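Local coordinates for protein diketoreductase (Acinetobacter baylyi, PDB 4E12) that reduces dicarbonyl compounds with NADH and probably acts as an NAD-dependent (3S)-3-hydroxyacyl-CoA dehydrogenase of fatty acid beta-oxidation, at residues A[7-12]-A[17-22]; A[41-46]-A[73-78]. All coordinates share one frame; numbering follows the deposited sequence.

Overall arrangement
Both contacts belong to the NAD-binding Rossmann domain, and their centres lie about 10 Å apart. Contact 1 packs strand 6-10 on helix 14-25, next to the dinucleotide-binding turn; contact 2 lays the edge strand 74-76 against helix 37-57. That helix is the bridge between them: the CB of A43, which faces Y75 in contact 2, comes within 3.4 Å of T12 CB in contact 1, and R46 NH1 lies 2.9 Å from T12 O. A second join is apolar, F21 CD1 to I73 CD1 at 4.2 Å. T12 and D34, which bind NAD(+), lie close to this junction, D34 about 6 Å from A43 between nearest side-chain atoms; this chain carries no NAD in the model.

Contact 1. Residues A[7-12]-A[17-22]; sequences VTVLGT and SQIAFQ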
loop_
_atom_site.group_PDB
_atom_site.type_symbol
_atom_site.label_atom_id
_atom_site.label_comp_id
_atom_site.label_asym_id
_atom_site.label_seq_id
_atom_site.Cartn_x
_atom_site.Cartn_y
_atom_site.Cartn_z
ATOM N N VAL A 7 -26.798 4.911 -24.011
ATOM C CA VAL A 7 -25.643 5.492 -23.386
ATOM C C VAL A 7 -24.796 6.111 -24.460
ATOM O O VAL A 7 -24.496 5.458 -25.462
ATOM C CB VAL A 7 -24.835 4.427 -22.611
ATOM C CG1 VAL A 7 -23.604 5.073 -21.980
ATOM C CG2 VAL A 7 -25.715 3.798 -21.538
ATOM N N THR A 8 -24.444 7.378 -24.262
ATOM C CA THR A 8 -23.501 8.053 -25.136
ATOM C C THR A 8 -22.216 8.320 -24.377
ATOM O O THR A 8 -22.215 8.795 -23.236
ATOM C CB THR A 8 -24.054 9.387 -25.717
ATOM O OG1 THR A 8 -25.250 9.111 -26.465
ATOM C CG2 THR A 8 -23.034 10.039 -26.642
ATOM N N VAL A 9 -21.117 7.987 -25.026
ATOM C CA VAL A 9 -19.804 8.216 -24.461
ATOM C C VAL A 9 -19.142 9.314 -25.282
ATOM O O VAL A 9 -19.107 9.216 -26.510
ATOM C CB VAL A 9 -18.965 6.926 -24.512
ATOM C CG1 VAL A 9 -17.574 7.212 -23.985
ATOM C CG2 VAL A 9 -19.619 5.839 -23.658
ATOM N N LEU A 10 -18.658 10.359 -24.611
ATOM C CA LEU A 10 -18.028 11.494 -25.278
ATOM C C LEU A 10 -16.525 11.300 -25.246
ATOM O O LEU A 10 -15.901 11.330 -24.178
ATOM C CB LEU A 10 -18.371 12.796 -24.564
ATOM C CG LEU A 10 -19.840 13.048 -24.254
ATOM C CD1 LEU A 10 -19.929 14.436 -23.652
ATOM C CD2 LEU A 10 -20.689 12.936 -25.518
ATOM N N GLY A 11 -15.938 11.088 -26.412
ATOM C CA GLY A 11 -14.528 10.789 -26.451
ATOM C C GLY A 11 -14.270 9.318 -26.708
ATOM O O GLY A 11 -14.920 8.443 -26.129
ATOM N N THR A 12 -13.316 9.037 -27.578
ATOM C CA THR A 12 -13.088 7.674 -28.014
ATOM C C THR A 12 -11.635 7.292 -27.882
ATOM O O THR A 12 -11.140 6.448 -28.634
ATOM C CB THR A 12 -13.541 7.475 -29.463
ATOM O OG1 THR A 12 -12.834 8.383 -30.328
ATOM C CG2 THR A 12 -15.038 7.719 -29.569
ATOM N N SER A 17 -12.998 4.570 -25.186
ATOM C CA SER A 17 -13.309 3.398 -26.004
ATOM C C SER A 17 -13.553 2.172 -25.121
ATOM O O SER A 17 -14.442 1.376 -25.416
ATOM C CB SER A 17 -12.236 3.109 -27.057
ATOM O OG SER A 17 -11.020 2.742 -26.447
ATOM N N GLN A 18 -12.790 2.017 -24.040
ATOM C CA GLN A 18 -13.034 0.898 -23.115
ATOM C C GLN A 18 -14.397 1.022 -22.445
ATOM O O GLN A 18 -15.116 0.034 -22.285
ATOM C CB GLN A 18 -11.961 0.835 -22.033
ATOM C CG GLN A 18 -10.587 0.579 -22.576
ATOM C CD GLN A 18 -9.530 0.447 -21.504
ATOM O OE1 GLN A 18 -9.765 -0.100 -20.424
ATOM N NE2 GLN A 18 -8.354 0.958 -21.799
ATOM N N ILE A 19 -14.748 2.236 -22.031
ATOM C CA ILE A 19 -16.012 2.460 -21.353
ATOM C C ILE A 19 -17.155 2.152 -22.309
ATOM O O ILE A 19 -18.134 1.498 -21.941
ATOM C CB ILE A 19 -16.132 3.926 -20.866
ATOM C CG1 ILE A 19 -15.074 4.217 -19.794
ATOM C CG2 ILE A 19 -17.550 4.200 -20.378
ATOM C CD1 ILE A 19 -14.997 5.681 -19.359
ATOM N N ALA A 20 -17.013 2.628 -23.539
ATOM C CA ALA A 20 -18.022 2.421 -24.562
ATOM C C ALA A 20 -18.162 0.943 -24.882
ATOM O O ALA A 20 -19.282 0.431 -24.972
ATOM C CB ALA A 20 -17.683 3.230 -25.806
ATOM N N PHE A 21 -17.035 0.242 -25.003
ATOM C CA PHE A 21 -17.071 -1.155 -25.381
ATOM C C PHE A 21 -17.625 -2.024 -24.272
ATOM O O PHE A 21 -18.466 -2.875 -24.533
ATOM C CB PHE A 21 -15.709 -1.692 -25.841
ATOM C CG PHE A 21 -15.818 -3.000 -26.569
ATOM C CD1 PHE A 21 -16.004 -3.021 -27.950
ATOM C CD2 PHE A 21 -15.749 -4.213 -25.877
ATOM C CE1 PHE A 21 -16.122 -4.244 -28.646
ATOM C CE2 PHE A 21 -15.865 -5.432 -26.554
ATOM C CZ PHE A 21 -16.049 -5.450 -27.939
ATOM N N GLN A 22 -17.147 -1.833 -23.048
ATOM C CA GLN A 22 -17.692 -2.526 -21.888
ATOM C C GLN A 22 -19.213 -2.341 -21.816
ATOM O O GLN A 22 -19.967 -3.279 -21.540
ATOM C CB GLN A 22 -17.035 -1.992 -20.601
ATOM C CG GLN A 22 -17.445 -2.733 -19.314
ATOM C CD GLN A 22 -16.889 -4.148 -19.201
ATOM O OE1 GLN A 22 -16.138 -4.616 -20.061
ATOM N NE2 GLN A 22 -17.258 -4.837 -18.129
#
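V9 lays its CG2 methyl over the backbone and CB of A20, reaching A20 CA and A20 CB at 3.9 Å each. The same methyl meets the CG2 branch of I19 at 4.2 Å, so a single valine branch rests on two successive helix residues. With CG1 anti to the backbone N (chi1 177°), CG2 falls beside that N and is the branch nearer the helix. The small A20 lets the strand approach closely: the CA atoms of V9 and A20 are 6.1 Å apart. Farther along, strand gives way to turn and the contact changes from methyls to main chain. S17 CB lies 3.9 Å from the carbonyl O of T12, while S17 OG, near the start of helix 14-25, hydrogen-bonds back to the carbonyl O of G13, just before the helix. G11 has a positive phi of 104°, where a CB would press on the carbonyl O of L10. Together with G13 and G16 it fits the GxGxxG pattern of Rossmann dinucleotide-binding turns, consistent with the NAD(+) bound by T12, V14 and L15 in this protein. T12 OG1 is hydrogen-bonded to OD2 of D34, another NAD(+)-binding residue. The contact forms the first strand-to-helix step of the beta-alpha-beta unit 6-10, 14-25, 29-33; strand 6-10 runs between the parallel strands 29-33 and 88-91, A20 also touches V30, I19 touches I90, and helix 37-57 packs on S17.

Contact 2. Residues A[41-46]-A[73-78]; sequences DAAKKR and IRYSDD
A tyrosine hydroxyl sits against the aliphatic stem of a lysine: Y75 OH lies 3.5 Å from K44 CG and 3.6 Å from K44 CB, so the phenol oxygen meets carbon rather than the ammonium group. The lysine chain leaves with CG opposite the backbone N (chi1 -177°) and stays extended, which carries NZ away from strand 74-76 while the stem crosses the tyrosine side chain at about a right angle. The ring also borders the helix backbone, with CE1 3.9 Å from K44 CA. The carbonyl carbon of A43 lies at the ring edge, near its plane, and A43 CB approaches CE1 at 4.5 Å, a looser apolar touch. One ring face is met by I73 CG2, just before strand 74-76, 4.1 Å above the plane and offset toward the rim. Y75 reaches across because its CB points at the helix; the CA atoms of K44 and Y75 remain 8.5 Å apart. Just beyond, S76 OG accepts the N-H of D78 at 3.3 Å, an ST turn leading to the N-cap of helix 79-82. The strand pairs with strand 29-33, while L40 of helix 37-57 adds to the cover of Y75. Chemically, the join is van der Waals contact of the tyrosine ring and OH with the helix backbone at A43 and K44, A43 CB and the first lysine methylenes, the charge kept apart from the phenol.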
loop_
_atom_site.group_PDB
_atom_site.type_symbol
_atom_site.label_atom_id
_atom_site.label_comp_id
_atom_site.label_asym_id
_atom_site.label_seq_id
_atom_site.Cartn_x
_atom_site.Cartn_y
_atom_site.Cartn_z
ATOM N N ASP A 41 -12.999 7.054 -37.160
ATOM C CA ASP A 41 -12.289 5.944 -37.784
ATOM C C ASP A 41 -11.323 5.301 -36.796
ATOM O O ASP A 41 -11.223 4.075 -36.728
ATOM C CB ASP A 41 -11.520 6.395 -39.030
ATOM C CG ASP A 41 -12.439 6.754 -40.198
ATOM O OD1 ASP A 41 -13.624 6.338 -40.199
ATOM O OD2 ASP A 41 -11.964 7.454 -41.120
ATOM N N ALA A 42 -10.625 6.124 -36.019
ATOM C CA ALA A 42 -9.669 5.607 -35.045
ATOM C C ALA A 42 -10.383 4.871 -33.924
ATOM O O ALA A 42 -9.862 3.896 -33.378
ATOM C CB ALA A 42 -8.831 6.731 -34.484
ATOM N N ALA A 43 -11.578 5.334 -33.588
ATOM C CA ALA A 43 -12.388 4.712 -32.543
ATOM C C ALA A 43 -12.805 3.315 -32.969
ATOM O O ALA A 43 -12.746 2.369 -32.173
ATOM C CB ALA A 43 -13.622 5.558 -32.249
ATOM N N LYS A 44 -13.238 3.189 -34.222
ATOM C CA LYS A 44 -13.610 1.888 -34.755
ATOM C C LYS A 44 -12.415 0.945 -34.627
ATOM O O LYS A 44 -12.565 -0.197 -34.195
ATOM C CB LYS A 44 -14.086 1.988 -36.209
ATOM C CG LYS A 44 -14.553 0.655 -36.780
ATOM C CD LYS A 44 -15.057 0.807 -38.196
ATOM C CE LYS A 44 -15.405 -0.540 -38.798
ATOM N NZ LYS A 44 -15.867 -0.409 -40.210
ATOM N N LYS A 45 -11.224 1.429 -34.958
ATOM C CA LYS A 45 -10.016 0.639 -34.754
ATOM C C LYS A 45 -9.820 0.257 -33.283
ATOM O O LYS A 45 -9.495 -0.895 -32.984
ATOM C CB LYS A 45 -8.775 1.344 -35.321
ATOM C CG LYS A 45 -8.837 1.539 -36.835
ATOM C CD LYS A 45 -7.656 2.352 -37.352
ATOM C CE LYS A 45 -7.779 2.619 -38.847
ATOM N NZ LYS A 45 -6.640 3.429 -39.373
ATOM N N ARG A 46 -10.023 1.189 -32.351
ATOM C CA ARG A 46 -9.856 0.807 -30.950
ATOM C C ARG A 46 -10.882 -0.254 -30.588
ATOM O O ARG A 46 -10.573 -1.199 -29.861
ATOM C CB ARG A 46 -9.973 1.986 -29.987
ATOM C CG ARG A 46 -8.860 3.016 -30.116
ATOM C CD ARG A 46 -8.913 4.041 -28.997
ATOM N NE ARG A 46 -7.781 4.958 -29.068
ATOM C CZ ARG A 46 -7.772 6.088 -29.768
ATOM N NH1 ARG A 46 -8.841 6.452 -30.467
ATOM N NH2 ARG A 46 -6.694 6.859 -29.776
ATOM N N ILE A 73 -22.447 -0.793 -32.065
ATOM C CA ILE A 73 -22.056 0.561 -31.640
ATOM C C ILE A 73 -22.345 1.610 -32.724
ATOM O O ILE A 73 -21.972 1.442 -33.887
ATOM C CB ILE A 73 -20.548 0.616 -31.274
ATOM C CG1 ILE A 73 -20.293 -0.193 -29.999
ATOM C CG2 ILE A 73 -20.082 2.056 -31.152
ATOM C CD1 ILE A 73 -18.853 -0.408 -29.675
ATOM N N ARG A 74 -23.010 2.690 -32.336
ATOM C CA ARG A 74 -23.304 3.780 -33.269
ATOM C C ARG A 74 -22.231 4.868 -33.127
ATOM O O ARG A 74 -21.828 5.194 -32.010
ATOM C CB ARG A 74 -24.704 4.333 -32.978
ATOM C CG ARG A 74 -25.203 5.371 -33.980
ATOM C CD ARG A 74 -26.693 5.678 -33.811
ATOM N NE ARG A 74 -27.016 6.365 -32.561
ATOM C CZ ARG A 74 -27.117 7.687 -32.437
ATOM N NH1 ARG A 74 -26.917 8.477 -33.486
ATOM N NH2 ARG A 74 -27.422 8.228 -31.264
ATOM N N TYR A 75 -21.760 5.409 -34.248
ATOM C CA TYR A 75 -20.720 6.430 -34.235
ATOM C C TYR A 75 -21.329 7.736 -34.651
ATOM O O TYR A 75 -22.122 7.781 -35.597
ATOM C CB TYR A 75 -19.617 6.103 -35.242
ATOM C CG TYR A 75 -18.953 4.784 -35.010
ATOM C CD1 TYR A 75 -17.716 4.719 -34.372
ATOM C CD2 TYR A 75 -19.551 3.596 -35.422
ATOM C CE1 TYR A 75 -17.084 3.508 -34.154
ATOM C CE2 TYR A 75 -18.930 2.370 -35.199
ATOM C CZ TYR A 75 -17.696 2.341 -34.566
ATOM O OH TYR A 75 -17.053 1.158 -34.332
ATOM N N SER A 76 -20.938 8.804 -33.973
ATOM C CA SER A 76 -21.506 10.112 -34.281
ATOM C C SER A 76 -20.463 11.214 -34.108
ATOM O O SER A 76 -19.648 11.156 -33.181
ATOM C CB SER A 76 -22.682 10.372 -33.341
ATOM O OG SER A 76 -23.310 11.607 -33.623
ATOM N N ASP A 77 -20.477 12.212 -34.996
ATOM C CA ASP A 77 -19.669 13.404 -34.756
ATOM C C ASP A 77 -20.551 14.637 -34.731
ATOM O O ASP A 77 -20.109 15.753 -35.013
ATOM C CB ASP A 77 -18.493 13.547 -35.736
ATOM C CG ASP A 77 -18.923 13.792 -37.176
ATOM O OD1 ASP A 77 -20.137 13.758 -37.501
ATOM O OD2 ASP A 77 -18.010 14.015 -38.000
ATOM N N ASP A 78 -21.811 14.418 -34.380
ATOM C CA ASP A 78 -22.774 15.493 -34.236
ATOM C C ASP A 78 -23.329 15.388 -32.818
ATOM O O ASP A 78 -24.181 14.545 -32.548
ATOM C CB ASP A 78 -23.891 15.301 -35.270
ATOM C CG ASP A 78 -24.951 16.390 -35.210
ATOM O OD1 ASP A 78 -24.971 17.180 -34.242
ATOM O OD2 ASP A 78 -25.772 16.447 -36.147
#